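Local coordinates for 2-hydroxyisobutanoyl-CoA mutase large subunit (Aquincola tertiaricarbonis, PDB 4R3U), which works with its small cobalamin-binding partner subunit to interconvert 2-hydroxyisobutyryl-CoA and (S)-3-hydroxybutyryl-CoA, at residues 14-27 with 58-71. Numbering follows the deposited sequence.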
ATOM      1  N   TRP A  14      28.441 -21.848  -3.095  1.00 55.26           N
ATOM      2  CA  TRP A  14      27.426 -22.217  -4.086  1.00 53.40           C
ATOM      3  C   TRP A  14      27.669 -21.562  -5.429  1.00 56.60           C
ATOM      4  O   TRP A  14      27.255 -22.100  -6.460  1.00 56.07           O
ATOM      5  CB  TRP A  14      26.024 -21.861  -3.562  1.00 49.96           C
ATOM      6  CG  TRP A  14      25.875 -20.435  -3.129  1.00 49.07           C
ATOM      7  CD1 TRP A  14      26.187 -19.911  -1.907  1.00 51.63           C
ATOM      8  CD2 TRP A  14      25.400 -19.343  -3.928  1.00 47.38           C
ATOM      9  NE1 TRP A  14      25.951 -18.554  -1.898  1.00 49.87           N
ATOM     10  CE2 TRP A  14      25.449 -18.180  -3.121  1.00 50.27           C
ATOM     11  CE3 TRP A  14      24.953 -19.227  -5.261  1.00 47.71           C
ATOM     12  CZ2 TRP A  14      25.070 -16.919  -3.600  1.00 47.97           C
ATOM     13  CZ3 TRP A  14      24.556 -17.980  -5.723  1.00 47.31           C
ATOM     14  CH2 TRP A  14      24.621 -16.844  -4.901  1.00 47.02           C
ATOM     15  N   LEU A  15      28.317 -20.386  -5.407  1.00 53.48           N
ATOM     16  CA  LEU A  15      28.635 -19.614  -6.597  1.00 54.58           C
ATOM     17  C   LEU A  15      29.995 -20.033  -7.174  1.00 65.24           C
ATOM     18  O   LEU A  15      31.014 -19.979  -6.469  1.00 66.77           O
ATOM     19  CB  LEU A  15      28.582 -18.093  -6.300  1.00 52.69           C
ATOM     20  CG  LEU A  15      28.509 -17.150  -7.518  1.00 55.63           C
ATOM     21  CD1 LEU A  15      27.196 -17.328  -8.297  1.00 54.42           C
ATOM     22  CD2 LEU A  15      28.688 -15.705  -7.098  1.00 54.87           C
ATOM     23  N   GLU A  16      29.995 -20.486  -8.454  1.00 64.55           N
ATOM     24  CA  GLU A  16      31.194 -20.903  -9.190  1.00 66.95           C
ATOM     25  C   GLU A  16      32.172 -19.720  -9.205  1.00 73.22           C
ATOM     26  O   GLU A  16      31.777 -18.624  -9.628  1.00 72.29           O
ATOM     27  CB  GLU A  16      30.837 -21.313 -10.613  1.00 68.85           C
ATOM     28  CG  GLU A  16      30.053 -22.607 -10.689  1.00 82.25           C
ATOM     29  CD  GLU A  16      29.873 -23.144 -12.094  1.00113.20           C
ATOM     30  OE1 GLU A  16      28.755 -23.616 -12.406  1.00105.93           O
ATOM     31  OE2 GLU A  16      30.848 -23.108 -12.881  1.00110.27           O
ATOM     32  N   PRO A  17      33.408 -19.870  -8.655  1.00 72.23           N
ATOM     33  CA  PRO A  17      34.336 -18.721  -8.607  1.00 72.65           C
ATOM     34  C   PRO A  17      34.677 -18.096  -9.965  1.00 77.77           C
ATOM     35  O   PRO A  17      35.029 -16.917 -10.005  1.00 77.90           O
ATOM     36  CB  PRO A  17      35.558 -19.272  -7.867  1.00 76.01           C
ATOM     37  CG  PRO A  17      35.068 -20.501  -7.169  1.00 80.20           C
ATOM     38  CD  PRO A  17      34.030 -21.074  -8.071  1.00 75.10           C
ATOM     39  N   GLN A  18      34.538 -18.863 -11.074  1.00 74.28           N
ATOM     40  CA  GLN A  18      34.760 -18.365 -12.431  1.00 74.31           C
ATOM     41  C   GLN A  18      33.654 -17.343 -12.798  1.00 75.72           C
ATOM     42  O   GLN A  18      33.925 -16.390 -13.527  1.00 76.46           O
ATOM     43  CB  GLN A  18      34.815 -19.523 -13.433  1.00 77.13           C
ATOM     44  CG  GLN A  18      35.648 -19.195 -14.672  1.00 98.12           C
ATOM     45  CD  GLN A  18      35.604 -20.273 -15.731  1.00121.62           C
ATOM     46  OE1 GLN A  18      36.631 -20.860 -16.092  1.00122.14           O
ATOM     47  NE2 GLN A  18      34.421 -20.535 -16.283  1.00107.95           N
ATOM     48  N   ILE A  19      32.424 -17.539 -12.256  1.00 68.20           N
ATOM     49  CA  ILE A  19      31.269 -16.648 -12.408  1.00 64.65           C
ATOM     50  C   ILE A  19      31.349 -15.449 -11.424  1.00 65.00           C
ATOM     51  O   ILE A  19      31.070 -14.322 -11.849  1.00 63.66           O
ATOM     52  CB  ILE A  19      29.921 -17.423 -12.323  1.00 66.18           C
ATOM     53  CG1 ILE A  19      29.904 -18.698 -13.230  1.00 67.09           C
ATOM     54  CG2 ILE A  19      28.708 -16.508 -12.591  1.00 65.09           C
ATOM     55  CD1 ILE A  19      29.852 -18.489 -14.767  1.00 67.19           C
ATOM     56  N   LYS A  20      31.752 -15.681 -10.133  1.00 59.10           N
ATOM     57  CA  LYS A  20      31.914 -14.617  -9.124  1.00 57.41           C
ATOM     58  C   LYS A  20      32.911 -13.559  -9.609  1.00 63.44           C
ATOM     59  O   LYS A  20      32.688 -12.362  -9.403  1.00 61.41           O
ATOM     60  CB  LYS A  20      32.370 -15.172  -7.756  1.00 58.83           C
ATOM     61  CG  LYS A  20      32.249 -14.136  -6.614  1.00 53.36           C
ATOM     62  CD  LYS A  20      32.844 -14.585  -5.274  1.00 52.39           C
ATOM     63  CE  LYS A  20      32.940 -13.423  -4.307  1.00 44.70           C
ATOM     64  NZ  LYS A  20      33.467 -13.823  -2.973  1.00 50.59           N
ATOM     65  N   SER A  21      34.002 -14.024 -10.257  1.00 63.37           N
ATOM     66  CA  SER A  21      35.066 -13.206 -10.828  1.00 65.41           C
ATOM     67  C   SER A  21      34.514 -12.384 -11.958  1.00 68.82           C
ATOM     68  O   SER A  21      34.756 -11.178 -11.993  1.00 68.65           O
ATOM     69  CB  SER A  21      36.209 -14.087 -11.332  1.00 73.25           C
ATOM     70  OG  SER A  21      36.881 -14.697 -10.240  1.00 86.57           O
ATOM     71  N   GLN A  22      33.752 -13.032 -12.872  1.00 65.43           N
ATOM     72  CA  GLN A  22      33.093 -12.395 -14.010  1.00 64.67           C
ATOM     73  C   GLN A  22      32.174 -11.273 -13.516  1.00 65.26           C
ATOM     74  O   GLN A  22      32.294 -10.149 -13.999  1.00 64.84           O
ATOM     75  CB  GLN A  22      32.269 -13.422 -14.806  1.00 66.35           C
ATOM     76  CG  GLN A  22      33.028 -14.108 -15.936  1.00 84.69           C
ATOM     77  CD  GLN A  22      32.161 -15.130 -16.644  1.00100.88           C
ATOM     78  OE1 GLN A  22      30.973 -14.899 -16.948  1.00 87.35           O
ATOM     79  NE2 GLN A  22      32.743 -16.283 -16.941  1.00 96.42           N
ATOM     80  N   LEU A  23      31.312 -11.569 -12.521  1.00 59.30           N
ATOM     81  CA  LEU A  23      30.377 -10.605 -11.936  1.00 57.92           C
ATOM     82  C   LEU A  23      31.078  -9.370 -11.402  1.00 62.72           C
ATOM     83  O   LEU A  23      30.656  -8.258 -11.728  1.00 62.93           O
ATOM     84  CB  LEU A  23      29.521 -11.237 -10.813  1.00 56.69           C
ATOM     85  CG  LEU A  23      28.478 -12.271 -11.220  1.00 60.13           C
ATOM     86  CD1 LEU A  23      27.925 -12.972 -10.003  1.00 59.03           C
ATOM     87  CD2 LEU A  23      27.360 -11.640 -11.999  1.00 60.63           C
ATOM     88  N   GLN A  24      32.144  -9.562 -10.594  1.00 58.95           N
ATOM     89  CA  GLN A  24      32.912  -8.481  -9.973  1.00 59.05           C
ATOM     90  C   GLN A  24      33.671  -7.646 -11.009  1.00 62.84           C
ATOM     91  O   GLN A  24      33.790  -6.434 -10.850  1.00 62.11           O
ATOM     92  CB  GLN A  24      33.870  -9.034  -8.897  1.00 61.58           C
ATOM     93  CG  GLN A  24      33.190  -9.493  -7.605  1.00 77.89           C
ATOM     94  CD  GLN A  24      34.167 -10.204  -6.692  1.00105.99           C
ATOM     95  OE1 GLN A  24      34.483 -11.386  -6.873  1.00104.22           O
ATOM     96  NE2 GLN A  24      34.688  -9.497  -5.696  1.00 99.00           N
ATOM     97  N   SER A  25      34.172  -8.295 -12.067  1.00 60.65           N
ATOM     98  CA  SER A  25      34.906  -7.639 -13.146  1.00 61.64           C
ATOM     99  C   SER A  25      33.930  -6.797 -13.972  1.00 63.71           C
ATOM    100  O   SER A  25      34.212  -5.621 -14.237  1.00 63.60           O
ATOM    101  CB  SER A  25      35.607  -8.678 -14.020  1.00 67.10           C
ATOM    102  OG  SER A  25      36.187  -8.103 -15.182  1.00 81.14           O
ATOM    103  N   GLU A  26      32.769  -7.396 -14.333  1.00 57.89           N
ATOM    104  CA  GLU A  26      31.703  -6.763 -15.107  1.00 56.64           C
ATOM    105  C   GLU A  26      31.125  -5.538 -14.415  1.00 58.83           C
ATOM    106  O   GLU A  26      30.815  -4.563 -15.103  1.00 58.81           O
ATOM    107  CB  GLU A  26      30.571  -7.756 -15.404  1.00 57.36           C
ATOM    108  CG  GLU A  26      30.821  -8.643 -16.615  1.00 72.98           C
ATOM    109  CD  GLU A  26      29.796  -9.738 -16.847  1.00 93.60           C
ATOM    110  OE1 GLU A  26      28.662  -9.640 -16.318  1.00 82.43           O
ATOM    111  OE2 GLU A  26      30.136 -10.705 -17.566  1.00 91.03           O
ATOM    112  N   ARG A  27      30.949  -5.589 -13.073  1.00 54.14           N
ATOM    113  CA  ARG A  27      30.393  -4.466 -12.313  1.00 53.23           C
ATOM    114  C   ARG A  27      31.357  -3.287 -12.292  1.00 61.80           C
ATOM    115  O   ARG A  27      30.916  -2.147 -12.513  1.00 62.16           O
ATOM    116  CB  ARG A  27      29.920  -4.860 -10.902  1.00 47.80           C
ATOM    117  CG  ARG A  27      29.715  -3.636  -9.996  1.00 53.38           C
ATOM    118  CD  ARG A  27      28.749  -3.832  -8.871  1.00 59.29           C
ATOM    119  NE  ARG A  27      29.222  -4.821  -7.917  1.00 62.47           N
ATOM    120  CZ  ARG A  27      28.450  -5.377  -7.000  1.00 73.01           C
ATOM    121  NH1 ARG A  27      27.168  -5.037  -6.907  1.00 44.78           N
ATOM    122  NH2 ARG A  27      28.951  -6.273  -6.159  1.00 69.35           N
ATOM    123  N   GLN A  58      24.160  -0.439  -1.364  1.00 28.04           N
ATOM    124  CA  GLN A  58      24.826  -0.349  -2.668  1.00 28.63           C
ATOM    125  C   GLN A  58      23.785   0.091  -3.740  1.00 31.13           C
ATOM    126  O   GLN A  58      22.580  -0.078  -3.527  1.00 28.28           O
ATOM    127  CB  GLN A  58      25.429  -1.710  -3.077  1.00 30.81           C
ATOM    128  CG  GLN A  58      26.526  -2.255  -2.123  1.00 43.36           C
ATOM    129  CD  GLN A  58      26.888  -3.708  -2.382  1.00 47.38           C
ATOM    130  OE1 GLN A  58      26.567  -4.293  -3.413  1.00 48.42           O
ATOM    131  NE2 GLN A  58      27.554  -4.336  -1.450  1.00 36.78           N
ATOM    132  N   ARG A  59      24.259   0.646  -4.890  1.00 27.06           N
ATOM    133  CA  ARG A  59      23.441   1.050  -6.028  1.00 26.14           C
ATOM    134  C   ARG A  59      22.595  -0.136  -6.491  1.00 32.14           C
ATOM    135  O   ARG A  59      21.398   0.022  -6.743  1.00 33.32           O
ATOM    136  CB  ARG A  59      24.335   1.576  -7.168  1.00 25.90           C
ATOM    137  CG  ARG A  59      23.605   1.918  -8.474  1.00 28.43           C
ATOM    138  CD  ARG A  59      24.523   2.552  -9.513  1.00 33.53           C
ATOM    139  NE  ARG A  59      25.105   3.800  -9.018  1.00 30.07           N
ATOM    140  CZ  ARG A  59      26.348   3.932  -8.557  1.00 46.15           C
ATOM    141  NH1 ARG A  59      27.190   2.904  -8.589  1.00 40.57           N
ATOM    142  NH2 ARG A  59      26.762   5.096  -8.078  1.00 30.60           N
ATOM    143  N   THR A  60      23.228  -1.324  -6.580  1.00 29.92           N
ATOM    144  CA  THR A  60      22.620  -2.601  -6.950  1.00 29.28           C
ATOM    145  C   THR A  60      23.386  -3.742  -6.278  1.00 36.31           C
ATOM    146  O   THR A  60      24.557  -3.576  -5.910  1.00 39.60           O
ATOM    147  CB  THR A  60      22.464  -2.733  -8.491  1.00 32.97           C
ATOM    148  OG1 THR A  60      21.223  -3.369  -8.794  1.00 27.20           O
ATOM    149  CG2 THR A  60      23.649  -3.462  -9.177  1.00 30.81           C
ATOM    150  N   TYR A  61      22.720  -4.887  -6.117  1.00 31.69           N
ATOM    151  CA  TYR A  61      23.294  -6.095  -5.537  1.00 32.27           C
ATOM    152  C   TYR A  61      23.277  -7.220  -6.601  1.00 37.56           C
ATOM    153  O   TYR A  61      22.309  -7.350  -7.361  1.00 36.59           O
ATOM    154  CB  TYR A  61      22.537  -6.502  -4.246  1.00 32.27           C
ATOM    155  CG  TYR A  61      22.740  -5.552  -3.085  1.00 33.01           C
ATOM    156  CD1 TYR A  61      22.073  -4.328  -3.033  1.00 34.34           C
ATOM    157  CD2 TYR A  61      23.574  -5.886  -2.022  1.00 34.03           C
ATOM    158  CE1 TYR A  61      22.284  -3.433  -1.982  1.00 35.27           C
ATOM    159  CE2 TYR A  61      23.767  -5.009  -0.950  1.00 34.49           C
ATOM    160  CZ  TYR A  61      23.115  -3.785  -0.931  1.00 39.01           C
ATOM    161  OH  TYR A  61      23.327  -2.913   0.108  1.00 38.90           O
ATOM    162  N   THR A  62      24.369  -7.988  -6.685  1.00 34.25           N
ATOM    163  CA  THR A  62      24.511  -9.109  -7.618  1.00 34.69           C
ATOM    164  C   THR A  62      24.697 -10.387  -6.809  1.00 40.24           C
ATOM    165  O   THR A  62      24.731 -10.324  -5.574  1.00 39.24           O
ATOM    166  CB  THR A  62      25.657  -8.863  -8.603  1.00 43.16           C
ATOM    167  OG1 THR A  62      26.917  -8.824  -7.898  1.00 46.36           O
ATOM    168  CG2 THR A  62      25.434  -7.600  -9.447  1.00 37.08           C
ATOM    169  N   ALA A  63      24.827 -11.545  -7.488  1.00 38.44           N
ATOM    170  CA  ALA A  63      25.027 -12.826  -6.802  1.00 38.94           C
ATOM    171  C   ALA A  63      26.347 -12.857  -6.042  1.00 40.99           C
ATOM    172  O   ALA A  63      26.448 -13.581  -5.048  1.00 41.61           O
ATOM    173  CB  ALA A  63      24.973 -13.964  -7.797  1.00 41.13           C
ATOM    174  N   ALA A  64      27.344 -12.041  -6.495  1.00 34.21           N
ATOM    175  CA  ALA A  64      28.670 -11.928  -5.894  1.00 33.89           C
ATOM    176  C   ALA A  64      28.592 -11.438  -4.436  1.00 38.04           C
ATOM    177  O   ALA A  64      29.331 -11.927  -3.567  1.00 37.66           O
ATOM    178  CB  ALA A  64      29.555 -11.013  -6.731  1.00 34.44           C
ATOM    179  N   ASP A  65      27.665 -10.507  -4.177  1.00 35.38           N
ATOM    180  CA  ASP A  65      27.423  -9.891  -2.864  1.00 34.48           C
ATOM    181  C   ASP A  65      26.930 -10.878  -1.819  1.00 38.36           C
ATOM    182  O   ASP A  65      27.089 -10.613  -0.637  1.00 39.81           O
ATOM    183  CB  ASP A  65      26.430  -8.719  -2.990  1.00 33.57           C
ATOM    184  CG  ASP A  65      26.887  -7.622  -3.923  1.00 40.59           C
ATOM    185  OD1 ASP A  65      27.993  -7.073  -3.704  1.00 42.33           O
ATOM    186  OD2 ASP A  65      26.155  -7.321  -4.879  1.00 44.60           O
ATOM    187  N   ILE A  66      26.320 -11.992  -2.248  1.00 34.05           N
ATOM    188  CA  ILE A  66      25.772 -13.005  -1.340  1.00 33.42           C
ATOM    189  C   ILE A  66      26.503 -14.352  -1.360  1.00 39.43           C
ATOM    190  O   ILE A  66      26.109 -15.267  -0.638  1.00 39.30           O
ATOM    191  CB  ILE A  66      24.219 -13.120  -1.440  1.00 34.44           C
ATOM    192  CG1 ILE A  66      23.733 -13.532  -2.851  1.00 33.88           C
ATOM    193  CG2 ILE A  66      23.553 -11.837  -0.958  1.00 33.28           C
ATOM    194  CD1 ILE A  66      22.422 -14.306  -2.837  1.00 37.73           C
ATOM    195  N   ALA A  67      27.566 -14.462  -2.173  1.00 38.93           N
ATOM    196  CA  ALA A  67      28.396 -15.663  -2.349  1.00 42.45           C
ATOM    197  C   ALA A  67      28.985 -16.185  -1.034  1.00 51.40           C
ATOM    198  O   ALA A  67      29.158 -17.395  -0.892  1.00 53.31           O
ATOM    199  CB  ALA A  67      29.516 -15.386  -3.346  1.00 44.54           C
ATOM    200  N   ASP A  68      29.260 -15.285  -0.068  1.00 48.59           N
ATOM    201  CA  ASP A  68      29.811 -15.663   1.225  1.00 49.87           C
ATOM    202  C   ASP A  68      28.762 -16.191   2.211  1.00 53.53           C
ATOM    203  O   ASP A  68      29.135 -16.790   3.214  1.00 53.97           O
ATOM    204  CB  ASP A  68      30.727 -14.562   1.796  1.00 52.92           C
ATOM    205  CG  ASP A  68      31.939 -14.222   0.908  1.00 73.39           C
ATOM    206  OD1 ASP A  68      32.410 -15.117   0.149  1.00 75.84           O
ATOM    207  OD2 ASP A  68      32.431 -13.074   0.987  1.00 81.40           O
ATOM    208  N   THR A  69      27.456 -16.035   1.899  1.00 48.99           N
ATOM    209  CA  THR A  69      26.371 -16.596   2.704  1.00 47.93           C
ATOM    210  C   THR A  69      26.048 -17.986   2.120  1.00 53.35           C
ATOM    211  O   THR A  69      25.619 -18.075   0.961  1.00 52.83           O
ATOM    212  CB  THR A  69      25.116 -15.707   2.703  1.00 55.70           C
ATOM    213  OG1 THR A  69      25.432 -14.409   3.193  1.00 55.48           O
ATOM    214  CG2 THR A  69      23.994 -16.294   3.526  1.00 52.89           C
ATOM    215  N   PRO A  70      26.242 -19.084   2.889  1.00 50.57           N
ATOM    216  CA  PRO A  70      25.910 -20.412   2.350  1.00 50.55           C
ATOM    217  C   PRO A  70      24.399 -20.533   2.147  1.00 50.52           C
ATOM    218  O   PRO A  70      23.628 -19.914   2.891  1.00 49.17           O
ATOM    219  CB  PRO A  70      26.408 -21.374   3.441  1.00 53.23           C
ATOM    220  CG  PRO A  70      26.410 -20.585   4.677  1.00 56.49           C
ATOM    221  CD  PRO A  70      26.746 -19.180   4.275  1.00 51.57           C
ATOM    222  N   LEU A  71      23.984 -21.338   1.148  1.00 43.59           N
ATOM    223  CA  LEU A  71      22.578 -21.563   0.841  1.00 39.88           C
ATOM    224  C   LEU A  71      21.798 -22.234   1.960  1.00 43.66           C
ATOM    225  O   LEU A  71      20.587 -22.045   2.023  1.00 43.58           O
ATOM    226  CB  LEU A  71      22.410 -22.268  -0.498  1.00 39.76           C
ATOM    227  CG  LEU A  71      22.788 -21.457  -1.741  1.00 42.44           C
ATOM    228  CD1 LEU A  71      22.407 -22.208  -2.982  1.00 42.17           C
ATOM    229  CD2 LEU A  71      22.138 -20.061  -1.734  1.00 40.21           C
TER
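Asp65 OD2 is gripped from both segments: Arg27 NH1 reaches its syn lone pair at 3.2 Å, and the backbone N of Thr62 donates to the same oxygen at 2.6 Å, almost in line with its C-O bond. The end-on salt bridge, made by NH1 and NH2 of Arg27, pins the N-terminal helix 17-32 to the loop between strand 56-57 and the first strand of the TIM barrel. Its second bond, Arg27 NH2 to Asp65 OD1 at 2.8 Å, also meets the syn side, but 27° out of the carboxylate plane, the guanidinium and carboxylate planes being 41° apart. Thr62 OG1 lies over one face of the guanidinium, toward its rim.

Between the two ends, Leu23 CD1 rests on Ala63 CB (3.8 Å), and Leu15 CD2 and Lys20 CD both touch the methyl of Ala67. Trp14 anchors the far end, its NE1 donating to Thr69 O at 2.9 Å through a rather bent bond. With chi1 at 54°, CG tucked between backbone N and carbonyl carbon, the indole is swung in between Leu15 CB on one face and Leu71 on the other. With an alanine here in place of the indole, Thr69 O would lose this donor and a gap would probably open beside Leu71 and Ile66. Helix 420-442 backs the loop, touching Tyr61, Ala63 and Ile66, while Thr60 OG1 hydrogen-bonds to Ile413 O of the second copy of this subunit. Leu71 CG makes a CH-pi contact, 3.8 Å from the centroid of the Trp14 five-membered ring.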